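Extracellular solute-binding protein, family 5 (Chelativorans sp., PDB 6WM6) binds EDTA and other aminopolycarboxylates in the periplasm, probably delivering them to an ABC transporter for uptake into the cell. Local coordinates at residues A[262-265]-A[266-269]; A[289-293]-A[294-298]; A[321-324]-A[325-329]; A[329-333]-A[334-338]. All coordinates share one frame; numbering follows the deposited sequence.

Contact 1: A[262-265]-A[266-269]; sequences QQLT and ALEN
L264 and L267 meet on the buried side of the short helix 263-268. Their side chains slant across one another, with L264 CD1 4.0 Å from L267 CD2. L264 carries its CG anti to the backbone N (chi1 -162°), and L267 does the same. Both leucines rest on I535 of strand 524-537, and L264 also touches I275. A266 lies on I257. This is the close-packed part of the contact.

The other side is exposed to solvent. Its local contacts are close, but less of it is buried. There T265 and N269 run alongside each other. T265 CG2 approaches N269 ND2 to 3.3 Å. N269 CG is 3.2 Å from T265 O, but ND2 is badly angled for a hydrogen bond to that oxygen. The backbone amide does the bonding instead, with N269 N 2.9 Å from T265 O. The Q262 side chain is poorly ordered and ends away from 266-269. E268 stretches out with its chain extended, and a water lies between its OE1 and, weakly, L264 O.

Along the backbone, E268 N is bonded to L264 O at 3.0 Å in a nearly straight line (167°). A266 N and L267 N bond to Q262 O and Q263 O in the same i to i+4 pattern. The result is a short amphipathic alpha helix, with a leucine face laid against a beta sheet.

Contact 2: A[289-293]-A[294-298]; sequences AGLDY and LGIDF
A helix-to-strand connection brings L291 and I296 together, where the chain leaves helix 282-290 and enters strand 296-299. Two successive type I turns make the link. L294 N bonds to L291 O at 2.9 Å, and G295 N bonds to D292 O at 3.0 Å. In both bonds the donor sits well above the carbonyl plane. G295 then takes a left-handed backbone conformation, where a CB would collide with the carbonyl oxygen of L294. D292 CA also makes a CA-H...O contact with I296 O, at 3.4 Å.

The inner side of the connection is apolar. L291 and I296 run alongside each other, with L291 CB 3.7 Å from I296 CD1. L291 CD2 also reaches L294 CD1 at 4.1 Å. L291 packs on L264 and E268 of helix 263-268, and I296 packs on L267.

On the outer side, L294 CG lies over one face of the Y293 ring, 4.0 Å from its centroid and 25° off the normal. This is a CH-pi contact, set toward the rim of the ring. Y293 CG stands between its backbone N and carbonyl carbon (chi1 69°), which turns the ring back beside L294. Farther along, F298 CE1 comes within 4.1 Å of A289 CB, so the strand also touches the last turn of the helix.

D297 bonds through its backbone to Y536 of strand 524-537. The arrangement is that of an alpha-to-beta connection feeding an antiparallel strand into a mixed sheet.

Contact 3: A[321-324]-A[325-329]; sequences IALR and KAVLT
I321 and K325 stretch out together, one turn apart on helix 321-330. The aliphatic part of the lysine does the touching. K325 CE is 3.7 Å from I321 CG1 and 3.8 Å from I321 CD1. I321 CG1 is anti to its own N (chi1 -167°), which lays this branch along the extended lysine chain. A glycine in place of the lysine is likely to uncover this flank of I321 and lose the contact with Y372.

R324 turns to another side. Its chain is bent, and one guanidinium face is centred on I321 CA, which lies 3.6 Å from its plane. NH1 bonds to M318 O and NH2 to Y521 O, and the group also makes a cation-pi contact with Y521. These partners would fix its rotation. On the buried side L323 CD1 meets V327 CG2 more loosely, at 4.3 Å.

The backbone is regular, with K325 N bonded to I321 O at 2.9 Å. K325 O takes two donors from opposite faces of its plane, T329 N and T329 OG1, the hydroxyl at 2.8 Å. The whole is typical of an alpha helix wedged between a sheet strand, here 305-311, and a neighbouring helix, here 377-386.

Contact 4: A[329-333]-A[334-338]; sequences TAIDA and GDLKA
D332 and D335 meet at the start of helix 333-340, just after helix 321-330 ends and I331 leaves helical geometry.

D332 is the N-cap, and its OD1 accepts a hydrogen bond from D335 N at 3.0 Å, with a nearly straight N-H (165°). The amide comes from above the carboxylate plane. D332 CG is anti to its backbone N (chi1 -174°), which swings the carboxylate forward to the first turn. The main chain of the same residue is also used: L336 N bonds to D332 O at 2.9 Å, in the carbonyl plane. K337 N bonds to A333 O at 3.0 Å. With a leucine as the N-cap, the amide of D335 would probably lose its side-chain acceptor, and the first turn would be held less firmly.

The side chains of D332 and D335 pack roughly perpendicular to each other, with D332 CG 3.5 Å from D335 CB. I331 CG2 touches L336 CD2 at 4.3 Å across the cap. L336 also lies on M421, L424 and Y428 of helix 416-429, and I331 shares Y428.

The like charges of D332 OD2 and D335 OD1 stay 5.3 Å apart. D335 OD1 makes a salt bridge to K339, and its OD2 bonds to Y428 OH, which probably eases the pair. K337 bends away to a salt bridge with D342.

The aspartate N-cap bonds the N3 amide, and I331 at N' meets L336 at N4 as a hydrophobic staple; together they are typical of a helix N-terminus.

Contacts 1, 2 and 3 follow in series along the chain, and contact 4 begins on the residue where contact 3 ends. They form two pairs. Contacts 1 and 2 have centres 12 Å apart and touch: E268 and L267 of helix 263-268 pack on L294 and I296 of the next helix-to-strand connection. Contacts 3 and 4 have centres 14 Å apart and share T329, where helix 321-330 nears its end before helix 333-340 begins. The pairs do not touch each other. Contacts 2 and 4 come within about 17 Å at their nearest atoms. Strand 524-537 of the mixed sheet links them, since side chains from contacts 1, 2 and 4 rest on it and its partner strand 305-311 backs contact 3.

Contact 1: A[262-265]-A[266-269]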
# COMPACT_ATOMS: atom_id res chain seq x y z
N GLN A 262 21.49 4.12 4.73
CA GLN A 262 22.13 5.08 5.62
C GLN A 262 21.19 5.59 6.71
O GLN A 262 21.58 6.48 7.48
CB GLN A 262 22.66 6.26 4.81
CG GLN A 262 23.71 5.89 3.78
CD GLN A 262 24.10 7.05 2.89
OE1 GLN A 262 23.46 8.10 2.91
NE2 GLN A 262 25.15 6.86 2.10
N GLN A 263 19.97 5.07 6.79
CA GLN A 263 19.00 5.63 7.73
C GLN A 263 19.31 5.25 9.17
O GLN A 263 19.16 6.07 10.08
CB GLN A 263 17.58 5.24 7.31
CG GLN A 263 17.19 5.90 5.98
CD GLN A 263 15.71 5.86 5.65
OE1 GLN A 263 15.29 6.40 4.61
NE2 GLN A 263 14.91 5.24 6.49
N LEU A 264 19.80 4.03 9.41
CA LEU A 264 20.13 3.65 10.78
C LEU A 264 21.32 4.46 11.30
O LEU A 264 21.34 4.85 12.48
CB LEU A 264 20.38 2.15 10.86
CG LEU A 264 20.32 1.49 12.24
CD1 LEU A 264 19.08 1.85 13.03
CD2 LEU A 264 20.39 -0.02 12.05
N THR A 265 22.29 4.75 10.44
CA THR A 265 23.40 5.60 10.85
C THR A 265 22.92 7.00 11.23
O THR A 265 23.36 7.56 12.24
CB THR A 265 24.45 5.67 9.73
OG1 THR A 265 25.02 4.37 9.53
CG2 THR A 265 25.56 6.66 10.08
N ALA A 266 22.00 7.56 10.45
CA ALA A 266 21.46 8.88 10.76
C ALA A 266 20.72 8.88 12.09
O ALA A 266 20.77 9.87 12.84
CB ALA A 266 20.53 9.33 9.63
N LEU A 267 20.01 7.79 12.40
CA LEU A 267 19.31 7.69 13.69
C LEU A 267 20.32 7.65 14.84
O LEU A 267 20.16 8.37 15.84
CB LEU A 267 18.40 6.45 13.67
CG LEU A 267 17.62 6.18 14.93
CD1 LEU A 267 16.56 7.21 15.21
CD2 LEU A 267 16.97 4.77 14.81
N GLU A 268 21.35 6.82 14.70
CA GLU A 268 22.37 6.73 15.75
C GLU A 268 23.08 8.05 15.96
O GLU A 268 23.41 8.41 17.10
CB GLU A 268 23.37 5.64 15.38
CG GLU A 268 24.45 5.42 16.43
CD GLU A 268 25.38 4.26 16.10
OE1 GLU A 268 25.21 3.65 15.03
OE2 GLU A 268 26.28 3.98 16.93
N ASN A 269 23.30 8.82 14.89
CA ASN A 269 24.01 10.09 14.97
C ASN A 269 23.13 11.24 15.44
O ASN A 269 23.64 12.35 15.60
CB ASN A 269 24.59 10.47 13.60
CG ASN A 269 25.68 9.53 13.14
OD1 ASN A 269 26.33 8.86 13.95
ND2 ASN A 269 25.90 9.48 11.83
O HOH W 1 23.78 2.55 13.23

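Contact 2: A[289-293]-A[294-298]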
# COMPACT_ATOMS: atom_id res chain seq x y z
N ALA A 289 18.63 -3.56 17.59
CA ALA A 289 18.58 -4.11 18.94
C ALA A 289 19.82 -3.75 19.76
O ALA A 289 19.72 -3.52 20.96
CB ALA A 289 18.41 -5.62 18.88
N GLY A 290 20.97 -3.67 19.11
CA GLY A 290 22.19 -3.30 19.80
C GLY A 290 22.28 -1.86 20.21
O GLY A 290 23.17 -1.51 21.00
N LEU A 291 21.37 -1.01 19.72
CA LEU A 291 21.37 0.42 20.02
C LEU A 291 20.41 0.79 21.15
O LEU A 291 20.18 1.98 21.39
CB LEU A 291 21.04 1.21 18.76
CG LEU A 291 21.98 1.01 17.58
CD1 LEU A 291 21.44 1.71 16.33
CD2 LEU A 291 23.38 1.50 17.91
N ASP A 292 19.87 -0.20 21.86
CA ASP A 292 18.95 0.11 22.95
C ASP A 292 19.56 1.05 23.98
O ASP A 292 18.84 1.87 24.58
CB ASP A 292 18.44 -1.18 23.61
CG ASP A 292 19.55 -2.00 24.24
OD1 ASP A 292 20.71 -1.88 23.80
OD2 ASP A 292 19.25 -2.76 25.18
N TYR A 293 20.88 0.98 24.18
CA TYR A 293 21.52 1.83 25.19
C TYR A 293 21.52 3.30 24.80
O TYR A 293 21.71 4.16 25.68
CB TYR A 293 22.95 1.35 25.48
CG TYR A 293 23.93 1.55 24.35
CD1 TYR A 293 24.07 0.61 23.33
CD2 TYR A 293 24.75 2.68 24.30
CE1 TYR A 293 24.97 0.79 22.30
CE2 TYR A 293 25.66 2.86 23.28
CZ TYR A 293 25.77 1.91 22.28
OH TYR A 293 26.68 2.09 21.26
N LEU A 294 21.27 3.63 23.53
CA LEU A 294 21.12 5.00 23.08
C LEU A 294 19.66 5.45 23.07
O LEU A 294 19.34 6.49 22.49
CB LEU A 294 21.71 5.15 21.67
CG LEU A 294 23.22 4.91 21.55
CD1 LEU A 294 23.64 4.94 20.09
CD2 LEU A 294 24.00 5.94 22.36
N GLY A 295 18.77 4.68 23.68
CA GLY A 295 17.37 5.05 23.73
C GLY A 295 16.62 4.72 22.47
O GLY A 295 15.58 5.35 22.21
N ILE A 296 17.09 3.76 21.68
CA ILE A 296 16.45 3.36 20.43
C ILE A 296 15.66 2.09 20.67
O ILE A 296 16.14 1.16 21.33
CB ILE A 296 17.50 3.16 19.32
CG1 ILE A 296 18.09 4.54 18.95
CG2 ILE A 296 16.89 2.44 18.12
CD1 ILE A 296 19.33 4.48 18.10
N ASP A 297 14.43 2.07 20.15
CA ASP A 297 13.57 0.89 20.20
C ASP A 297 13.03 0.66 18.80
O ASP A 297 13.24 1.46 17.89
CB ASP A 297 12.42 1.06 21.20
CG ASP A 297 11.92 -0.28 21.76
OD1 ASP A 297 12.34 -1.37 21.28
OD2 ASP A 297 11.09 -0.23 22.70
N PHE A 298 12.32 -0.46 18.63
CA PHE A 298 11.77 -0.75 17.31
C PHE A 298 10.50 -1.58 17.42
O PHE A 298 10.27 -2.28 18.41
CB PHE A 298 12.81 -1.43 16.39
CG PHE A 298 13.25 -2.78 16.83
CD1 PHE A 298 14.25 -2.93 17.77
CD2 PHE A 298 12.68 -3.92 16.28
CE1 PHE A 298 14.67 -4.19 18.18
CE2 PHE A 298 13.10 -5.18 16.68
CZ PHE A 298 14.10 -5.31 17.62

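Contact 3: A[321-324]-A[325-329]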
# COMPACT_ATOMS: atom_id res chain seq x y z
N ILE A 321 0.39 -22.43 -19.88
CA ILE A 321 -0.02 -22.66 -18.50
C ILE A 321 0.66 -23.88 -17.89
O ILE A 321 0.86 -23.93 -16.68
CB ILE A 321 -1.57 -22.73 -18.44
CG1 ILE A 321 -2.06 -22.66 -16.99
CG2 ILE A 321 -2.10 -23.98 -19.15
CD1 ILE A 321 -3.55 -22.43 -16.89
N ALA A 322 1.00 -24.89 -18.70
CA ALA A 322 1.67 -26.06 -18.13
C ALA A 322 3.04 -25.69 -17.58
O ALA A 322 3.45 -26.21 -16.53
CB ALA A 322 1.78 -27.16 -19.19
N LEU A 323 3.78 -24.83 -18.28
CA LEU A 323 5.08 -24.42 -17.77
C LEU A 323 4.92 -23.59 -16.50
O LEU A 323 5.68 -23.75 -15.54
CB LEU A 323 5.88 -23.67 -18.85
CG LEU A 323 7.28 -23.25 -18.43
CD1 LEU A 323 8.13 -24.46 -18.06
CD2 LEU A 323 7.97 -22.45 -19.55
N ARG A 324 3.90 -22.72 -16.47
CA ARG A 324 3.62 -21.94 -15.26
C ARG A 324 3.36 -22.86 -14.09
O ARG A 324 3.97 -22.71 -13.01
CB ARG A 324 2.43 -21.01 -15.46
CG ARG A 324 2.67 -19.97 -16.54
CD ARG A 324 1.70 -18.79 -16.46
NE ARG A 324 0.27 -19.06 -16.55
CZ ARG A 324 -0.41 -19.14 -17.69
NH1 ARG A 324 0.21 -19.03 -18.85
NH2 ARG A 324 -1.72 -19.31 -17.65
N LYS A 325 2.46 -23.83 -14.26
CA LYS A 325 2.11 -24.71 -13.16
C LYS A 325 3.29 -25.57 -12.73
O LYS A 325 3.48 -25.82 -11.53
CB LYS A 325 0.90 -25.57 -13.51
CG LYS A 325 -0.36 -24.73 -13.63
CD LYS A 325 -1.61 -25.53 -13.91
CE LYS A 325 -2.80 -24.58 -13.88
NZ LYS A 325 -4.11 -25.24 -14.07
N ALA A 326 4.11 -26.01 -13.68
CA ALA A 326 5.27 -26.81 -13.31
C ALA A 326 6.26 -26.00 -12.50
O ALA A 326 6.76 -26.47 -11.46
CB ALA A 326 5.95 -27.36 -14.57
N VAL A 327 6.54 -24.77 -12.92
CA VAL A 327 7.44 -23.90 -12.16
C VAL A 327 6.91 -23.67 -10.76
O VAL A 327 7.66 -23.79 -9.77
CB VAL A 327 7.68 -22.59 -12.93
CG1 VAL A 327 8.25 -21.49 -12.01
CG2 VAL A 327 8.59 -22.85 -14.13
N LEU A 328 5.63 -23.35 -10.64
CA LEU A 328 5.08 -23.06 -9.32
C LEU A 328 5.09 -24.29 -8.42
O LEU A 328 5.29 -24.17 -7.21
CB LEU A 328 3.68 -22.48 -9.41
CG LEU A 328 3.55 -21.14 -10.15
CD1 LEU A 328 2.15 -20.59 -9.97
CD2 LEU A 328 4.61 -20.18 -9.70
N THR A 329 4.90 -25.48 -8.99
CA THR A 329 4.91 -26.71 -8.21
C THR A 329 6.31 -27.04 -7.72
O THR A 329 6.48 -27.53 -6.59
CB THR A 329 4.33 -27.82 -9.07
OG1 THR A 329 2.98 -27.52 -9.41
CG2 THR A 329 4.35 -29.18 -8.35

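Contact 4: A[329-333]-A[334-338]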
# COMPACT_ATOMS: atom_id res chain seq x y z
N THR A 329 4.90 -25.48 -8.99
CA THR A 329 4.91 -26.71 -8.21
C THR A 329 6.31 -27.04 -7.72
O THR A 329 6.48 -27.53 -6.59
CB THR A 329 4.33 -27.82 -9.07
OG1 THR A 329 2.98 -27.52 -9.41
CG2 THR A 329 4.35 -29.18 -8.35
N ALA A 330 7.33 -26.77 -8.54
CA ALA A 330 8.71 -27.04 -8.15
C ALA A 330 9.23 -26.07 -7.10
O ALA A 330 10.12 -26.43 -6.31
CB ALA A 330 9.60 -26.95 -9.39
N ILE A 331 8.71 -24.84 -7.06
CA ILE A 331 9.16 -23.90 -6.03
C ILE A 331 8.82 -24.46 -4.66
O ILE A 331 7.71 -24.94 -4.41
CB ILE A 331 8.52 -22.52 -6.29
CG1 ILE A 331 9.15 -21.90 -7.52
CG2 ILE A 331 8.66 -21.63 -5.07
CD1 ILE A 331 8.46 -20.63 -7.99
N ASP A 332 9.80 -24.39 -3.75
CA ASP A 332 9.63 -24.87 -2.37
C ASP A 332 9.41 -23.66 -1.49
O ASP A 332 10.36 -23.00 -1.07
CB ASP A 332 10.88 -25.64 -1.94
CG ASP A 332 10.74 -26.31 -0.58
OD1 ASP A 332 9.93 -25.86 0.24
OD2 ASP A 332 11.49 -27.29 -0.35
N ALA A 333 8.14 -23.34 -1.21
CA ALA A 333 7.82 -22.14 -0.45
C ALA A 333 8.26 -22.26 1.00
O ALA A 333 8.64 -21.24 1.61
CB ALA A 333 6.32 -21.83 -0.53
N GLY A 334 8.23 -23.46 1.56
CA GLY A 334 8.74 -23.65 2.91
C GLY A 334 10.21 -23.28 3.01
O GLY A 334 10.63 -22.58 3.93
N ASP A 335 11.00 -23.74 2.04
CA ASP A 335 12.42 -23.40 2.04
C ASP A 335 12.63 -21.92 1.76
O ASP A 335 13.50 -21.28 2.35
CB ASP A 335 13.14 -24.23 0.98
CG ASP A 335 14.64 -24.01 0.99
OD1 ASP A 335 15.29 -24.43 1.98
OD2 ASP A 335 15.18 -23.38 0.04
N LEU A 336 11.84 -21.35 0.86
CA LEU A 336 11.95 -19.94 0.55
C LEU A 336 11.80 -19.11 1.82
O LEU A 336 12.59 -18.20 2.10
CB LEU A 336 10.86 -19.58 -0.45
CG LEU A 336 11.02 -18.43 -1.41
CD1 LEU A 336 12.31 -18.50 -2.19
CD2 LEU A 336 9.84 -18.47 -2.37
N LYS A 337 10.77 -19.40 2.62
CA LYS A 337 10.54 -18.66 3.85
C LYS A 337 11.55 -19.03 4.92
O LYS A 337 11.98 -18.16 5.69
CB LYS A 337 9.10 -18.92 4.31
CG LYS A 337 8.62 -17.97 5.39
CD LYS A 337 7.13 -18.13 5.71
CE LYS A 337 6.82 -19.39 6.49
NZ LYS A 337 7.28 -19.29 7.91
N ALA A 338 11.97 -20.30 4.97
CA ALA A 338 12.96 -20.74 5.95
C ALA A 338 14.29 -20.04 5.77
O ALA A 338 15.00 -19.78 6.76
CB ALA A 338 13.17 -22.26 5.86